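Sulfur carrier protein ThiS adenylyltransferase (Escherichia coli, PDB 1ZUD) catalyses the ATP-dependent adenylation of the C-terminal glycine carboxyl group of the sulfur carrier protein ThiS in thiamin biosynthesis. Local coordinates at residues C[66-69]-C[75-78]; C[42-47]-C[55-60]; C[191-196]-C[220-225]; C[37-42]-C[147-152]. All blocks are in the same frame, centred on the assembly; numbering follows the deposited sequence.

Contact 1 (C[66-69]-C[75-78]); sequences SNLQ and TTED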
loop_
_atom_site.group_PDB
_atom_site.type_symbol
_atom_site.label_atom_id
_atom_site.label_comp_id
_atom_site.label_asym_id
_atom_site.label_seq_id
_atom_site.Cartn_x
_atom_site.Cartn_y
_atom_site.Cartn_z
ATOM N N SER C 66 10.388 7.141 -19.487
ATOM C CA SER C 66 9.119 7.431 -18.807
ATOM C C SER C 66 8.683 6.343 -17.791
ATOM O O SER C 66 7.767 6.553 -17.002
ATOM C CB SER C 66 8.015 7.652 -19.834
ATOM O OG SER C 66 7.702 6.422 -20.436
ATOM N N ASN C 67 9.334 5.194 -17.822
ATOM C CA ASN C 67 9.083 4.106 -16.860
ATOM C C ASN C 67 9.554 4.424 -15.442
ATOM O O ASN C 67 8.968 3.972 -14.460
ATOM C CB ASN C 67 9.900 2.851 -17.224
ATOM C CG ASN C 67 9.471 2.200 -18.526
ATOM O OD1 ASN C 67 10.163 1.306 -18.995
ATOM N ND2 ASN C 67 8.330 2.628 -19.103
ATOM N N LEU C 68 10.650 5.177 -15.347
ATOM C CA LEU C 68 11.291 5.412 -14.087
ATOM C C LEU C 68 10.437 6.078 -13.034
ATOM O O LEU C 68 10.680 5.873 -11.859
ATOM C CB LEU C 68 12.622 6.187 -14.310
ATOM C CG LEU C 68 13.569 5.490 -15.348
ATOM C CD1 LEU C 68 15.010 6.183 -15.392
ATOM C CD2 LEU C 68 13.773 3.985 -14.969
ATOM N N GLN C 69 9.421 6.828 -13.435
ATOM C CA GLN C 69 8.568 7.484 -12.455
ATOM C C GLN C 69 7.849 6.454 -11.568
ATOM O O GLN C 69 7.349 6.802 -10.493
ATOM C CB GLN C 69 7.563 8.367 -13.217
ATOM C CG GLN C 69 6.437 8.950 -12.428
ATOM C CD GLN C 69 5.131 8.155 -12.715
ATOM O OE1 GLN C 69 5.163 7.157 -13.434
ATOM N NE2 GLN C 69 4.019 8.601 -12.168
ATOM N N THR C 75 17.010 1.959 -13.596
ATOM C CA THR C 75 17.669 3.251 -13.468
ATOM C C THR C 75 17.913 3.833 -14.853
ATOM O O THR C 75 17.636 3.208 -15.891
ATOM C CB THR C 75 19.028 3.151 -12.735
ATOM O OG1 THR C 75 19.959 2.466 -13.561
ATOM C CG2 THR C 75 18.893 2.414 -11.418
ATOM N N THR C 76 18.424 5.053 -14.879
ATOM C CA THR C 76 18.682 5.700 -16.144
ATOM C C THR C 76 19.687 4.885 -16.956
ATOM O O THR C 76 19.626 4.878 -18.178
ATOM C CB THR C 76 19.192 7.178 -15.907
ATOM O OG1 THR C 76 18.112 7.970 -15.412
ATOM C CG2 THR C 76 19.633 7.833 -17.184
ATOM N N GLU C 77 20.588 4.178 -16.282
ATOM C CA GLU C 77 21.586 3.367 -16.986
ATOM C C GLU C 77 20.963 2.146 -17.666
ATOM O O GLU C 77 21.589 1.513 -18.512
ATOM C CB GLU C 77 22.690 2.882 -16.024
ATOM C CG GLU C 77 23.544 3.998 -15.414
ATOM C CD GLU C 77 23.082 4.413 -14.011
ATOM O OE1 GLU C 77 21.853 4.598 -13.805
ATOM O OE2 GLU C 77 23.955 4.555 -13.117
ATOM N N ASP C 78 19.736 1.799 -17.306
ATOM C CA ASP C 78 19.144 0.635 -17.932
ATOM C C ASP C 78 18.298 0.964 -19.132
ATOM O O ASP C 78 17.741 0.056 -19.727
ATOM C CB ASP C 78 18.252 -0.109 -16.941
ATOM C CG ASP C 78 19.022 -0.572 -15.718
ATOM O OD1 ASP C 78 20.111 -1.154 -15.890
ATOM O OD2 ASP C 78 18.541 -0.348 -14.585
#
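Leu68 meets Thr75 and Thr76 through a side chain whose CG stands anti to its own carbonyl carbon (chi1 -53°) and whose CD1 is carried out to full extension by chi2 of -171°. These two torsions drive the branched end of the leucine against the backbone of 75-78. CD1 does most of the touching. It lies 3.8 Å from Thr75 C and 3.6 Å from Thr76 OG1. CD2, the other branch, lies 4.0 Å from Thr75 O. The side chains of Leu68 and Thr76 cross at about a right angle. Of the leucine side chain, CD1 is what reaches the threonine hydroxyl. No hydrogen bond links the two segments. Both belong to the long loop between strand 54-58 and helix 83-94, and the contact draws two parts of that loop together near, without touching, the ATP-binding residues Arg70 and Lys83. The 75-78 side holds its own shape. Thr75 N donates to Asp78 OD2 over 2.9 Å, bent to 143°, and comes from the anti side, somewhat out of the carboxylate plane. Asp78 N returns a bond of 2.9 Å to Thr75 O. Thr75 OG1 is hydrogen-bonded to Arg90 of helix 83-94. With an alanine here in place of the leucine, both methyls are gone, which is likely to open a gap against the Thr75 carbonyl and beside Thr76 OG1. The hydroxyl of Thr76 is also hydrogen-bonded to Arg8 of the second subunit, while Asp78 forms a salt bridge with Arg81.

Contact 2 (C[42-47]-C[55-60]); sequences PAALYL and LVLADD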
loop_
_atom_site.group_PDB
_atom_site.type_symbol
_atom_site.label_atom_id
_atom_site.label_comp_id
_atom_site.label_asym_id
_atom_site.label_seq_id
_atom_site.Cartn_x
_atom_site.Cartn_y
_atom_site.Cartn_z
ATOM N N PRO C 42 7.891 -3.503 -7.707
ATOM C CA PRO C 42 7.999 -3.606 -6.230
ATOM C C PRO C 42 7.670 -5.015 -5.756
ATOM O O PRO C 42 8.273 -5.495 -4.781
ATOM C CB PRO C 42 6.985 -2.618 -5.685
ATOM C CG PRO C 42 6.080 -2.364 -6.842
ATOM C CD PRO C 42 6.810 -2.584 -8.107
ATOM N N ALA C 43 6.715 -5.689 -6.404
ATOM C CA ALA C 43 6.422 -7.053 -5.948
ATOM C C ALA C 43 7.675 -7.935 -6.041
ATOM O O ALA C 43 8.007 -8.697 -5.117
ATOM C CB ALA C 43 5.272 -7.682 -6.774
ATOM N N ALA C 44 8.402 -7.830 -7.132
ATOM C CA ALA C 44 9.593 -8.670 -7.264
ATOM C C ALA C 44 10.674 -8.298 -6.198
ATOM O O ALA C 44 11.303 -9.192 -5.620
ATOM C CB ALA C 44 10.186 -8.533 -8.693
ATOM N N LEU C 45 10.867 -7.000 -5.952
ATOM C CA LEU C 45 11.869 -6.536 -4.982
ATOM C C LEU C 45 11.539 -7.129 -3.614
ATOM O O LEU C 45 12.406 -7.649 -2.941
ATOM C CB LEU C 45 11.870 -4.991 -4.869
ATOM C CG LEU C 45 12.824 -4.319 -5.874
ATOM C CD1 LEU C 45 12.391 -2.866 -6.130
ATOM C CD2 LEU C 45 14.288 -4.457 -5.376
ATOM N N TYR C 46 10.285 -7.012 -3.189
ATOM C CA TYR C 46 9.903 -7.527 -1.858
ATOM C C TYR C 46 9.935 -9.030 -1.760
ATOM O O TYR C 46 10.263 -9.599 -0.694
ATOM C CB TYR C 46 8.510 -7.007 -1.438
ATOM C CG TYR C 46 8.581 -5.573 -0.978
ATOM C CD1 TYR C 46 8.149 -4.533 -1.822
ATOM C CD2 TYR C 46 9.195 -5.249 0.233
ATOM C CE1 TYR C 46 8.350 -3.202 -1.483
ATOM C CE2 TYR C 46 9.378 -3.897 0.618
ATOM C CZ TYR C 46 8.950 -2.882 -0.264
ATOM O OH TYR C 46 9.084 -1.566 0.091
ATOM N N LEU C 47 9.534 -9.693 -2.834
ATOM C CA LEU C 47 9.537 -11.174 -2.849
ATOM C C LEU C 47 11.008 -11.640 -2.818
ATOM O O LEU C 47 11.358 -12.610 -2.124
ATOM C CB LEU C 47 8.782 -11.662 -4.082
ATOM C CG LEU C 47 7.343 -12.223 -3.857
ATOM C CD1 LEU C 47 6.810 -12.074 -2.422
ATOM C CD2 LEU C 47 6.435 -11.602 -4.878
ATOM N N LEU C 55 12.058 -17.068 -8.362
ATOM C CA LEU C 55 11.190 -16.056 -8.946
ATOM C C LEU C 55 11.358 -16.116 -10.443
ATOM O O LEU C 55 12.488 -16.046 -10.964
ATOM C CB LEU C 55 11.559 -14.622 -8.521
ATOM C CG LEU C 55 11.408 -14.215 -7.087
ATOM C CD1 LEU C 55 11.905 -12.754 -6.950
ATOM C CD2 LEU C 55 9.920 -14.342 -6.688
ATOM N N VAL C 56 10.243 -16.227 -11.145
ATOM C CA VAL C 56 10.283 -16.223 -12.593
ATOM C C VAL C 56 9.714 -14.856 -12.995
ATOM O O VAL C 56 8.622 -14.480 -12.575
ATOM C CB VAL C 56 9.483 -17.464 -13.152
ATOM C CG1 VAL C 56 9.609 -17.547 -14.686
ATOM C CG2 VAL C 56 10.122 -18.777 -12.595
ATOM N N LEU C 57 10.471 -14.111 -13.810
ATOM C CA LEU C 57 10.140 -12.729 -14.144
ATOM C C LEU C 57 9.914 -12.670 -15.628
ATOM O O LEU C 57 10.840 -12.813 -16.398
ATOM C CB LEU C 57 11.329 -11.834 -13.703
ATOM C CG LEU C 57 11.915 -12.133 -12.278
ATOM C CD1 LEU C 57 13.429 -11.851 -12.188
ATOM C CD2 LEU C 57 11.182 -11.279 -11.239
ATOM N N ALA C 58 8.679 -12.420 -16.023
ATOM C CA ALA C 58 8.335 -12.403 -17.447
ATOM C C ALA C 58 7.877 -11.004 -17.876
ATOM O O ALA C 58 7.001 -10.397 -17.230
ATOM C CB ALA C 58 7.191 -13.462 -17.696
ATOM N N ASP C 59 8.460 -10.481 -18.953
ATOM C CA ASP C 59 8.017 -9.184 -19.482
ATOM C C ASP C 59 8.589 -9.081 -20.899
ATOM O O ASP C 59 9.678 -9.579 -21.156
ATOM C CB ASP C 59 8.523 -8.013 -18.608
ATOM C CG ASP C 59 7.824 -6.640 -18.936
ATOM O OD1 ASP C 59 6.824 -6.229 -18.263
ATOM O OD2 ASP C 59 8.283 -5.956 -19.883
ATOM N N ASP C 60 7.854 -8.458 -21.810
ATOM C CA ASP C 60 8.360 -8.330 -23.157
ATOM C C ASP C 60 8.857 -6.921 -23.508
ATOM O O ASP C 60 9.161 -6.695 -24.661
ATOM C CB ASP C 60 7.292 -8.747 -24.167
ATOM C CG ASP C 60 6.113 -7.773 -24.202
ATOM O OD1 ASP C 60 5.970 -6.920 -23.281
ATOM O OD2 ASP C 60 5.318 -7.866 -25.161
#
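Ala44 and Leu47 of the helix meet Leu55 and Leu57 of the strand in a small contact without hydrogen bonds, mostly between apolar side chains. The close part is made of aliphatic carbons and centres on Leu55. Its CD2 meets Leu47 CB at 3.9 Å. Its other branch, CD1, sits 3.8 Å from Ala44 O, so this leucine reaches both helix residues. Its CG is anti to the carbonyl carbon (chi1 -66°), and the side chain extends from the strand toward the helix. Ala44 CB lies 3.9 Å from Leu57 CD2 in one of two conformers of Leu57, so that touch is less certain. The far end is looser. Beyond Leu57 the chain diverges from the helix, and Asp60 at the end of the segment is exposed. Before it, Asp59, an ATP-binding residue, accepts a hydrogen bond from Leu36 N. The helix and strand segments run nearly antiparallel, at 164°, with axes 10.3 Å apart. This is helix-on-sheet packing within the beta-alpha-beta unit of a Rossmann-type fold, formed by strand 30-34, helix 40-50 and strand 54-58. Strands 30-34 and 99-103 flank strand 54-58 in the sheet, while Leu91 of helix 83-94 packs against both Ala44 and Leu57.

Contact 3 (C[191-196]-C[220-225]); sequences GPVVGV and RLFDGK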
loop_
_atom_site.group_PDB
_atom_site.type_symbol
_atom_site.label_atom_id
_atom_site.label_comp_id
_atom_site.label_asym_id
_atom_site.label_seq_id
_atom_site.Cartn_x
_atom_site.Cartn_y
_atom_site.Cartn_z
ATOM N N GLY C 191 2.817 7.159 -9.174
ATOM C CA GLY C 191 3.785 6.162 -8.838
ATOM C C GLY C 191 3.469 5.319 -7.627
ATOM O O GLY C 191 3.363 4.093 -7.717
ATOM N N PRO C 192 3.307 5.961 -6.469
ATOM C CA PRO C 192 3.015 5.226 -5.237
ATOM C C PRO C 192 1.660 4.541 -5.234
ATOM O O PRO C 192 1.440 3.678 -4.431
ATOM C CB PRO C 192 3.084 6.301 -4.143
ATOM C CG PRO C 192 3.875 7.443 -4.745
ATOM C CD PRO C 192 3.597 7.395 -6.218
ATOM N N VAL C 193 0.734 4.919 -6.086
ATOM C CA VAL C 193 -0.536 4.163 -6.065
ATOM C C VAL C 193 -0.321 2.775 -6.708
ATOM O O VAL C 193 -0.709 1.738 -6.156
ATOM C CB VAL C 193 -1.663 4.918 -6.820
ATOM C CG1 VAL C 193 -2.927 4.013 -6.890
ATOM C CG2 VAL C 193 -1.982 6.243 -6.085
ATOM N N VAL C 194 0.291 2.725 -7.884
ATOM C CA VAL C 194 0.508 1.426 -8.509
ATOM C C VAL C 194 1.523 0.664 -7.626
ATOM O O VAL C 194 1.478 -0.570 -7.490
ATOM C CB VAL C 194 0.979 1.537 -10.019
ATOM C CG1 VAL C 194 2.341 2.248 -10.155
ATOM C CG2 VAL C 194 1.148 0.142 -10.573
ATOM N N GLY C 195 2.438 1.399 -7.011
ATOM C CA GLY C 195 3.429 0.774 -6.129
ATOM C C GLY C 195 2.767 0.112 -4.909
ATOM O O GLY C 195 3.156 -1.012 -4.541
ATOM N N VAL C 196 1.791 0.773 -4.288
ATOM C CA VAL C 196 1.195 0.132 -3.146
ATOM C C VAL C 196 0.450 -1.154 -3.543
ATOM O O VAL C 196 0.525 -2.149 -2.815
ATOM C CB VAL C 196 0.210 1.017 -2.328
ATOM C CG1 VAL C 196 0.925 2.246 -1.812
ATOM C CG2 VAL C 196 -1.001 1.354 -3.093
ATOM N N ARG C 220 -10.490 -5.839 -3.290
ATOM C CA ARG C 220 -10.089 -4.690 -2.485
ATOM C C ARG C 220 -9.879 -3.493 -3.421
ATOM O O ARG C 220 -9.146 -3.573 -4.389
ATOM C CB ARG C 220 -8.843 -5.079 -1.698
ATOM C CG ARG C 220 -9.200 -6.114 -0.627
ATOM C CD ARG C 220 -8.030 -7.007 -0.229
ATOM N NE ARG C 220 -6.911 -6.219 0.320
ATOM C CZ ARG C 220 -5.717 -6.726 0.632
ATOM N NH1 ARG C 220 -5.462 -8.034 0.467
ATOM N NH2 ARG C 220 -4.755 -5.917 1.071
ATOM N N LEU C 221 -10.565 -2.400 -3.155
ATOM C CA LEU C 221 -10.503 -1.223 -4.023
ATOM C C LEU C 221 -9.889 -0.060 -3.240
ATOM O O LEU C 221 -10.233 0.203 -2.087
ATOM C CB LEU C 221 -11.911 -0.826 -4.521
ATOM C CG LEU C 221 -12.740 -1.986 -5.160
ATOM C CD1 LEU C 221 -14.182 -1.483 -5.473
ATOM C CD2 LEU C 221 -12.115 -2.483 -6.450
ATOM N N PHE C 222 -8.969 0.625 -3.885
ATOM C CA PHE C 222 -8.283 1.736 -3.221
ATOM C C PHE C 222 -8.537 3.043 -3.979
ATOM O O PHE C 222 -8.388 3.089 -5.191
ATOM C CB PHE C 222 -6.759 1.418 -3.177
ATOM C CG PHE C 222 -5.908 2.527 -2.551
ATOM C CD1 PHE C 222 -6.261 3.084 -1.332
ATOM C CD2 PHE C 222 -4.757 2.967 -3.184
ATOM C CE1 PHE C 222 -5.492 4.085 -0.713
ATOM C CE2 PHE C 222 -3.941 3.983 -2.584
ATOM C CZ PHE C 222 -4.310 4.533 -1.358
ATOM N N ASP C 223 -8.937 4.100 -3.275
ATOM C CA ASP C 223 -9.046 5.433 -3.910
ATOM C C ASP C 223 -7.878 6.236 -3.206
ATOM O O ASP C 223 -8.007 6.635 -2.064
ATOM C CB ASP C 223 -10.399 6.093 -3.587
ATOM C CG ASP C 223 -10.517 7.523 -4.158
ATOM O OD1 ASP C 223 -9.474 8.200 -4.417
ATOM O OD2 ASP C 223 -11.667 7.979 -4.317
ATOM N N GLY C 224 -6.779 6.470 -3.926
ATOM C CA GLY C 224 -5.616 7.157 -3.373
ATOM C C GLY C 224 -5.831 8.629 -3.108
ATOM O O GLY C 224 -5.008 9.261 -2.436
ATOM N N LYS C 225 -6.915 9.187 -3.654
ATOM C CA LYS C 225 -7.233 10.606 -3.463
ATOM C C LYS C 225 -8.038 10.813 -2.195
ATOM O O LYS C 225 -7.773 11.747 -1.398
ATOM C CB LYS C 225 -8.014 11.139 -4.695
ATOM C CG LYS C 225 -7.505 12.467 -5.225
ATOM C CD LYS C 225 -8.012 12.760 -6.634
ATOM C CE LYS C 225 -9.310 13.519 -6.589
ATOM N NZ LYS C 225 -9.144 14.827 -5.886
#
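The start of helix 191-210 packs on the end of strand 218-223, in the antiparallel part of the central sheet, and Val193, Val196 and Phe222 make the contact. Val196 CG2 comes within 4.0 Å of Phe222 CE2 and is nearly as close to CD2. Val193 CG1 lies 4.3 Å from Phe222 CD2. Both methyl groups approach the ring obliquely. The Val196 and Phe222 side chains cross at about a right angle. Phe222 CG is anti to the backbone N (chi1 178°), a setting that swings the ring across to the helix. The ring also stacks with Trp229 of strand 228-233. This is helix-on-sheet packing inside the Rossmann-type fold of the ThiF family, held by apolar contacts with no hydrogen bond between the segments. The strand ends at Asp223, and the chain at Gly224 stays close to the helix. Gly224 N stands 3.9 Å above one face of the Phe222 ring, over its centre. A CB on Gly224 would point toward the helix and lie tight on Val193 CG2. Asp223 OD1 accepts from Lys225 N over 2.8 Å, closing an Asx turn, and takes a further bond from Ser226 N. The second subunit lies close by: Lys207 NZ of that chain is hydrogen-bonded to Gly224 O, and its Thr199 packs on Val196.

Contact 4 (C[37-42]-C[147-152]); sequences GGLGTP and ITASAV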
loop_
_atom_site.group_PDB
_atom_site.type_symbol
_atom_site.label_atom_id
_atom_site.label_comp_id
_atom_site.label_asym_id
_atom_site.label_seq_id
_atom_site.Cartn_x
_atom_site.Cartn_y
_atom_site.Cartn_z
ATOM N N GLY C 37 6.352 -4.035 -14.494
ATOM C CA GLY C 37 6.058 -2.608 -14.541
ATOM C C GLY C 37 5.844 -1.982 -13.190
ATOM O O GLY C 37 6.561 -2.289 -12.248
ATOM N N GLY C 38 4.865 -1.086 -13.078
ATOM C CA GLY C 38 4.631 -0.450 -11.789
ATOM C C GLY C 38 4.207 -1.449 -10.701
ATOM O O GLY C 38 4.486 -1.293 -9.485
ATOM N N LEU C 39 3.491 -2.488 -11.100
ATOM C CA LEU C 39 3.039 -3.458 -10.086
ATOM C C LEU C 39 4.144 -4.482 -9.837
ATOM O O LEU C 39 4.449 -4.893 -8.706
ATOM C CB LEU C 39 1.817 -4.260 -10.615
ATOM C CG LEU C 39 0.535 -3.470 -10.849
ATOM C CD1 LEU C 39 -0.516 -4.366 -11.599
ATOM C CD2 LEU C 39 -0.006 -3.060 -9.432
ATOM N N GLY C 40 4.694 -4.940 -10.943
ATOM C CA GLY C 40 5.660 -6.000 -10.857
ATOM C C GLY C 40 7.002 -5.669 -10.255
ATOM O O GLY C 40 7.573 -6.543 -9.577
ATOM N N THR C 41 7.519 -4.465 -10.504
ATOM C CA THR C 41 8.849 -4.200 -9.943
ATOM C C THR C 41 8.845 -4.185 -8.391
ATOM O O THR C 41 9.707 -4.816 -7.804
ATOM C CB THR C 41 9.462 -2.900 -10.517
ATOM O OG1 THR C 41 8.576 -1.808 -10.312
ATOM C CG2 THR C 41 9.719 -3.057 -12.000
ATOM N N PRO C 42 7.891 -3.503 -7.707
ATOM C CA PRO C 42 7.999 -3.606 -6.230
ATOM C C PRO C 42 7.670 -5.015 -5.756
ATOM O O PRO C 42 8.273 -5.495 -4.781
ATOM C CB PRO C 42 6.985 -2.618 -5.685
ATOM C CG PRO C 42 6.080 -2.364 -6.842
ATOM C CD PRO C 42 6.810 -2.584 -8.107
ATOM N N ILE C 147 -2.843 -14.003 -7.788
ATOM C CA ILE C 147 -2.985 -12.740 -7.056
ATOM C C ILE C 147 -2.922 -11.684 -8.119
ATOM O O ILE C 147 -1.897 -11.489 -8.772
ATOM C CB ILE C 147 -1.847 -12.576 -5.991
ATOM C CG1 ILE C 147 -1.953 -13.721 -4.974
ATOM C CG2 ILE C 147 -1.979 -11.223 -5.275
ATOM C CD1 ILE C 147 -0.738 -13.893 -4.016
ATOM N N THR C 148 -4.006 -10.951 -8.282
ATOM C CA THR C 148 -4.041 -9.979 -9.347
ATOM C C THR C 148 -4.310 -8.583 -8.874
ATOM O O THR C 148 -5.080 -8.383 -7.951
ATOM C CB THR C 148 -5.155 -10.384 -10.440
ATOM O OG1 THR C 148 -5.205 -9.387 -11.474
ATOM C CG2 THR C 148 -6.568 -10.470 -9.787
ATOM N N ALA C 149 -3.708 -7.606 -9.533
ATOM C CA ALA C 149 -3.939 -6.204 -9.131
ATOM C C ALA C 149 -3.832 -5.290 -10.336
ATOM O O ALA C 149 -3.313 -5.680 -11.349
ATOM C CB ALA C 149 -2.917 -5.789 -8.039
ATOM N N SER C 150 -4.362 -4.071 -10.215
ATOM C CA SER C 150 -4.308 -3.114 -11.291
ATOM C C SER C 150 -4.338 -1.715 -10.651
ATOM O O SER C 150 -4.670 -1.539 -9.445
ATOM C CB SER C 150 -5.530 -3.292 -12.223
ATOM O OG SER C 150 -6.723 -3.161 -11.465
ATOM N N ALA C 151 -3.962 -0.714 -11.440
ATOM C CA ALA C 151 -4.020 0.652 -10.934
ATOM C C ALA C 151 -4.013 1.600 -12.108
ATOM O O ALA C 151 -3.423 1.271 -13.123
ATOM C CB ALA C 151 -2.787 0.930 -10.004
ATOM N N VAL C 152 -4.662 2.760 -11.960
ATOM C CA VAL C 152 -4.670 3.784 -13.005
ATOM C C VAL C 152 -5.042 5.053 -12.268
ATOM O O VAL C 152 -5.832 5.004 -11.333
ATOM C CB VAL C 152 -5.703 3.481 -14.204
ATOM C CG1 VAL C 152 -7.153 3.682 -13.788
ATOM C CG2 VAL C 152 -5.414 4.404 -15.387
#
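Leu39 makes the apolar part of this contact with Ala149 and Ser150. Its CG stands anti to the carbonyl carbon (chi1 -66°), which sends the branched end onto the strand. CD2 faces Ala149 CB at 4.2 Å. CD1 rests 4.0 Å from Ser150 CA and is only 3.1 Å from Ala149 O, a close methyl-to-carbonyl approach. The polar bonds lie within the glycine-rich segment and beyond the contact. Gly37 O accepts from Thr41 N at 2.9 Å and from Thr41 OG1 at 2.8 Å, the two donors reaching opposite faces of its plane. This double grip fixes the turn into helix 40-50. Gly37 and Gly40 fit the GxGxxG pattern of a Rossmann-type strand-turn-helix, and Gly38 binds ATP. Ala149 O also accepts from Arg132 NH2, so this carbonyl has a polar partner besides the leucine methyl. The third kind is with ThiS: Ser150 OG is hydrogen-bonded to Ile63 O of the ThiS chain, and Gly65 of that chain packs on Leu39. The chemistry implies an apolar join of turn and strand, where Leu39 meets Ala149 and Ser150, with hydrogen bonds inside the turn and toward ThiS (Ser150 OG, backbone of Leu39 and Ala151).

Overall arrangement
Contacts 2, 3 and 4 reach the same mixed sheet, while contact 1 lies in the loop that follows strand 54-58. Contacts 2 and 4 share Pro42 and helix 40-50, and their centres are 10 Å apart. Contact 3 is equally near contact 4, and there they touch: Val194 CG2 is 3.5 Å from C of Gly38, an ATP-binding residue. Contact 1 is farther off, its centre about 17 Å from that of contact 4, yet Gln69 NE2 packs 3.5 Å from Gly191 N of contact 3. Contact 2 holds ATP-binding Asp59 and contact 4 holds Gly38. Between side chains, ATP-binding Arg70 lies about 7 Å from Leu68 of contact 1 and about 9 Å from Val193 of contact 3.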